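Local coordinates for protein dextranase (PDB 6NZS) that catalyses the endohydrolysis of alpha-1,6-glucosidic linkages in dextran, as a member of glycoside hydrolase family 49, at residues 356-361 and 382-387; 389-394 and 403-408. All coordinates share one frame; numbering follows the deposited sequence.

In the fold
The two contacts follow in series along the chain, neither nested nor crossed, in the parallel beta-helix of the enzyme. Strand 351-361 runs out through 20 intervening residues and returns as strand 382-386, so interaction 1 closes one coil by pairing neighbouring parallel strands. The chain then passes through 389-394, which holds the short strand 391-392 of a different parallel sheet, and eight residues on reaches 403-408, on strand 398-407; interaction 2 closes this smaller loop by packing side chains between the two sheets. Strand 382-386 is itself the neighbour of strand 398-407, and Phe384 O lies 2.8 Å from Trp406 N, a probable hydrogen bond that joins the contacts directly.

Interaction 1: residues 356-361 and 382-387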
# COMPACT_ATOMS: atom_id res chain seq x y z
N GLU A 356 3.75 -12.33 1.51
CA GLU A 356 4.74 -11.85 2.47
C GLU A 356 5.85 -11.08 1.77
O GLU A 356 6.23 -11.38 0.63
CB GLU A 356 5.35 -12.98 3.30
CG GLU A 356 6.10 -13.98 2.52
CD GLU A 356 6.03 -15.34 3.18
OE1 GLU A 356 6.10 -15.43 4.42
OE2 GLU A 356 5.90 -16.33 2.45
N ASN A 357 6.36 -10.06 2.47
CA ASN A 357 7.51 -9.30 2.00
C ASN A 357 7.24 -8.71 0.62
O ASN A 357 8.10 -8.75 -0.27
CB ASN A 357 8.79 -10.11 2.09
CG ASN A 357 9.14 -10.43 3.52
OD1 ASN A 357 8.59 -11.36 4.11
ND2 ASN A 357 9.98 -9.60 4.12
N TYR A 358 6.04 -8.16 0.48
CA TYR A 358 5.49 -7.62 -0.75
C TYR A 358 5.32 -6.12 -0.55
O TYR A 358 4.96 -5.68 0.55
CB TYR A 358 4.13 -8.29 -0.99
CG TYR A 358 3.27 -7.69 -2.06
CD1 TYR A 358 3.40 -8.09 -3.39
CD2 TYR A 358 2.31 -6.74 -1.75
CE1 TYR A 358 2.60 -7.55 -4.37
CE2 TYR A 358 1.50 -6.20 -2.73
CZ TYR A 358 1.66 -6.61 -4.04
OH TYR A 358 0.86 -6.08 -5.03
N LYS A 359 5.60 -5.35 -1.60
CA LYS A 359 5.56 -3.89 -1.50
C LYS A 359 4.86 -3.29 -2.70
O LYS A 359 4.98 -3.79 -3.83
CB LYS A 359 6.96 -3.26 -1.40
CG LYS A 359 7.86 -3.86 -0.33
CD LYS A 359 8.72 -5.00 -0.92
CE LYS A 359 9.40 -5.79 0.13
NZ LYS A 359 10.25 -6.80 -0.54
N GLN A 360 4.15 -2.19 -2.46
CA GLN A 360 3.55 -1.38 -3.52
C GLN A 360 4.05 0.05 -3.35
O GLN A 360 3.93 0.62 -2.27
CB GLN A 360 2.02 -1.45 -3.43
CG GLN A 360 1.29 -0.69 -4.51
CD GLN A 360 -0.22 -0.84 -4.36
OE1 GLN A 360 -0.73 -1.86 -3.86
NE2 GLN A 360 -0.94 0.18 -4.77
N VAL A 361 4.64 0.61 -4.41
CA VAL A 361 5.26 1.93 -4.38
C VAL A 361 4.79 2.74 -5.58
O VAL A 361 4.38 2.20 -6.60
CB VAL A 361 6.80 1.89 -4.35
CG1 VAL A 361 7.30 1.13 -3.13
CG2 VAL A 361 7.36 1.24 -5.62
N THR A 382 4.73 -6.28 5.02
CA THR A 382 4.48 -5.63 3.74
C THR A 382 4.57 -4.12 3.88
O THR A 382 4.53 -3.57 4.99
CB THR A 382 3.09 -5.98 3.20
OG1 THR A 382 2.10 -5.54 4.13
CG2 THR A 382 2.94 -7.48 2.97
N PHE A 383 4.71 -3.45 2.73
CA PHE A 383 4.66 -1.99 2.64
C PHE A 383 3.69 -1.62 1.53
O PHE A 383 3.81 -2.13 0.41
CB PHE A 383 6.05 -1.40 2.31
CG PHE A 383 6.01 0.09 2.05
CD1 PHE A 383 6.10 0.99 3.10
CD2 PHE A 383 5.87 0.58 0.76
CE1 PHE A 383 6.05 2.37 2.87
CE2 PHE A 383 5.81 1.96 0.52
CZ PHE A 383 5.90 2.85 1.57
N PHE A 384 2.74 -0.73 1.82
CA PHE A 384 1.79 -0.27 0.81
C PHE A 384 1.79 1.24 0.72
O PHE A 384 1.49 1.92 1.71
CB PHE A 384 0.37 -0.73 1.12
CG PHE A 384 0.14 -2.18 0.87
CD1 PHE A 384 0.42 -3.12 1.86
CD2 PHE A 384 -0.35 -2.62 -0.35
CE1 PHE A 384 0.22 -4.47 1.63
CE2 PHE A 384 -0.56 -3.97 -0.60
CZ PHE A 384 -0.28 -4.90 0.40
N ASN A 385 2.10 1.76 -0.45
CA ASN A 385 1.72 3.12 -0.84
C ASN A 385 0.51 2.96 -1.75
O ASN A 385 0.55 2.14 -2.68
CB ASN A 385 2.89 3.76 -1.59
CG ASN A 385 2.60 5.15 -2.12
OD1 ASN A 385 2.93 5.44 -3.26
ND2 ASN A 385 2.05 6.02 -1.29
N ALA A 386 -0.58 3.68 -1.46
CA ALA A 386 -1.80 3.55 -2.26
C ALA A 386 -2.58 4.86 -2.24
O ALA A 386 -2.60 5.57 -1.23
CB ALA A 386 -2.69 2.39 -1.79
N ASN A 387 -3.24 5.16 -3.36
CA ASN A 387 -4.12 6.33 -3.50
C ASN A 387 -5.57 5.91 -3.69
O ASN A 387 -6.33 6.53 -4.44
CB ASN A 387 -3.65 7.26 -4.61
CG ASN A 387 -4.20 8.68 -4.45
OD1 ASN A 387 -4.70 9.04 -3.39
ND2 ASN A 387 -4.10 9.48 -5.50
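Lys359 and Gln360 pair in parallel with Phe383 and Phe384, their strand axes 4.7 Å apart and 26° from parallel. Three backbone hydrogen bonds hold the register: Phe383 N to Tyr358 O, Gln360 N to Phe383 O, and Asn385 N to Gln360 O, the last at 2.8 Å. On the face shared by Gln360 and Phe384, the glutamine CG is anti to the backbone N (chi1 -178°) and the chain extends on to CD. Its amide plane stands 73° from that of the Phe384 ring, with OE1 3.6 Å from Phe384 CD2 at the ring's edge. Glutamine suits the place because its apolar stem packs beside Phe384 while NE2 donates to Ser363 OG, which also bonds Asn385 O. An alanine in place of Gln360 would probably leave Ser363 without its amide partner and open a gap beside Phe384. Toward the N-terminal end, Phe384 CE2 lies at the edge of the Tyr358 ring, 3.7 Å from Tyr358 CE2, the ring planes oblique. Lys359 and Phe383 occupy the other face, where strand 176-192 packs; the lysine bends at its second torsion, and NZ donates to Asn357 O, 2.9 Å away, and forms a salt bridge with Glu191. Val361 CG1 lies 4.0 Å from Phe383 CE2. One face thus sets an amide oxygen at the edge of Phe384; the other joins apolar packing on Phe383 to a lysine whose buried charge Glu191 probably balances.

Interaction 2: residues 389-394 and 403-408; sequences DVLKMY and TVIWKN
Val390 packs against Ile405 and Lys407 inside the parallel beta-helix, where strand 391-392 of one sheet faces strand 398-407 of another. The backbones stay well apart, Val390 CA and Lys407 CA being 7.7 Å from each other, so side chains make the contact. Val390 points toward the opposing strand and runs alongside both partners, each directed the other way, dividing its two methyl groups between them. CG1, anti to the backbone N (chi1 -173°), reaches Ile405, lying 4.0 Å from CG2 and 4.1 Å from CD1 of that residue. A beta-branched valine suits this place because its short fork can serve two neighbours at once. Leu391 adds a looser touch, its CD1 methyl 4.2 Å from Ile405 CD1, so the isoleucine is met by two successive residues of the facing segment. Phe384, from the preceding strand 382-386, also packs on Val390 and continues this apolar interior. Lys407 suits its position by combining an aliphatic stem with a polar end: the stem lies against valine, while the ammonium group donates to the backbone carbonyls of Asp388, Asn410 and Pro412. Those three oxygens satisfy a buried group and would probably stabilise its positive charge. The bend at the second torsion of Lys407 (chi2 71°) turns CD toward the valine, and CD lies 3.7 Å from Val390 CG2, with NZ at 3.9 Å from the same methyl.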
# COMPACT_ATOMS: atom_id res chain seq x y z
N ASP A 389 -8.48 2.70 -1.55
CA ASP A 389 -8.60 1.69 -0.50
C ASP A 389 -7.31 0.90 -0.40
O ASP A 389 -6.84 0.36 -1.41
CB ASP A 389 -9.71 0.69 -0.85
CG ASP A 389 -11.08 1.31 -0.92
OD1 ASP A 389 -11.37 2.24 -0.14
OD2 ASP A 389 -11.88 0.86 -1.78
N VAL A 390 -6.72 0.83 0.80
CA VAL A 390 -5.42 0.18 0.94
C VAL A 390 -5.57 -1.29 1.27
O VAL A 390 -5.02 -2.17 0.59
CB VAL A 390 -4.52 0.88 1.97
CG1 VAL A 390 -3.11 0.25 1.94
CG2 VAL A 390 -4.44 2.40 1.73
N LEU A 391 -6.28 -1.58 2.36
CA LEU A 391 -6.56 -2.95 2.78
C LEU A 391 -8.05 -3.20 2.57
O LEU A 391 -8.89 -2.68 3.31
CB LEU A 391 -6.16 -3.16 4.24
CG LEU A 391 -4.68 -2.95 4.53
CD1 LEU A 391 -4.39 -3.21 6.00
CD2 LEU A 391 -3.80 -3.84 3.64
N LYS A 392 -8.36 -4.01 1.56
CA LYS A 392 -9.74 -4.32 1.19
C LYS A 392 -10.14 -5.58 1.94
O LYS A 392 -9.80 -6.70 1.53
CB LYS A 392 -9.86 -4.44 -0.32
CG LYS A 392 -9.69 -3.08 -1.01
CD LYS A 392 -9.09 -3.20 -2.41
CE LYS A 392 -10.09 -3.75 -3.41
NZ LYS A 392 -9.68 -3.54 -4.83
N MET A 393 -10.85 -5.39 3.04
CA MET A 393 -11.18 -6.47 3.98
C MET A 393 -12.58 -6.96 3.62
O MET A 393 -13.58 -6.61 4.25
CB MET A 393 -11.09 -5.96 5.41
CG MET A 393 -9.77 -5.26 5.75
SD MET A 393 -8.29 -6.21 5.31
CE MET A 393 -8.50 -7.68 6.32
N TYR A 394 -12.63 -7.80 2.59
CA TYR A 394 -13.90 -8.19 1.99
C TYR A 394 -14.22 -9.66 2.20
O TYR A 394 -15.23 -10.13 1.65
CB TYR A 394 -13.88 -7.92 0.48
CG TYR A 394 -13.76 -6.46 0.06
CD1 TYR A 394 -13.87 -5.42 0.98
CD2 TYR A 394 -13.52 -6.13 -1.27
CE1 TYR A 394 -13.75 -4.08 0.58
CE2 TYR A 394 -13.40 -4.82 -1.68
CZ TYR A 394 -13.52 -3.79 -0.75
OH TYR A 394 -13.39 -2.48 -1.18
N THR A 403 2.08 -4.40 8.68
CA THR A 403 1.88 -3.64 7.45
C THR A 403 2.28 -2.19 7.71
O THR A 403 1.72 -1.55 8.61
CB THR A 403 0.41 -3.65 7.03
OG1 THR A 403 -0.15 -4.97 7.13
CG2 THR A 403 0.26 -3.17 5.60
N VAL A 404 3.21 -1.69 6.91
CA VAL A 404 3.59 -0.28 6.91
C VAL A 404 2.90 0.38 5.73
O VAL A 404 2.96 -0.15 4.61
CB VAL A 404 5.12 -0.14 6.80
CG1 VAL A 404 5.52 1.32 6.64
CG2 VAL A 404 5.81 -0.76 8.02
N ILE A 405 2.23 1.51 5.96
CA ILE A 405 1.38 2.12 4.94
C ILE A 405 1.75 3.60 4.79
O ILE A 405 1.80 4.33 5.78
CB ILE A 405 -0.11 1.98 5.28
CG1 ILE A 405 -0.50 0.49 5.34
CG2 ILE A 405 -0.96 2.75 4.25
CD1 ILE A 405 -1.93 0.23 5.82
N TRP A 406 1.99 4.02 3.54
CA TRP A 406 2.12 5.43 3.17
C TRP A 406 0.86 5.74 2.37
O TRP A 406 0.77 5.41 1.19
CB TRP A 406 3.38 5.67 2.35
CG TRP A 406 3.76 7.13 2.25
CD1 TRP A 406 2.95 8.20 1.92
CD2 TRP A 406 5.06 7.68 2.49
NE1 TRP A 406 3.68 9.36 1.95
CE2 TRP A 406 4.97 9.07 2.30
CE3 TRP A 406 6.30 7.12 2.85
CZ2 TRP A 406 6.08 9.92 2.47
CZ3 TRP A 406 7.38 7.95 3.02
CH2 TRP A 406 7.26 9.34 2.85
N LYS A 407 -0.11 6.35 3.02
CA LYS A 407 -1.38 6.63 2.37
C LYS A 407 -1.28 7.95 1.62
O LYS A 407 -0.63 8.88 2.10
CB LYS A 407 -2.46 6.68 3.46
CG LYS A 407 -3.84 7.14 3.01
CD LYS A 407 -4.51 6.10 2.14
CE LYS A 407 -5.66 6.70 1.38
NZ LYS A 407 -6.43 5.62 0.67
N ASN A 408 -1.89 8.02 0.43
CA ASN A 408 -1.94 9.29 -0.29
C ASN A 408 -3.23 10.02 0.05
O ASN A 408 -3.53 10.19 1.24
CB ASN A 408 -1.70 9.08 -1.80
CG ASN A 408 -0.23 8.76 -2.12
OD1 ASN A 408 0.59 8.57 -1.22
ND2 ASN A 408 0.10 8.76 -3.41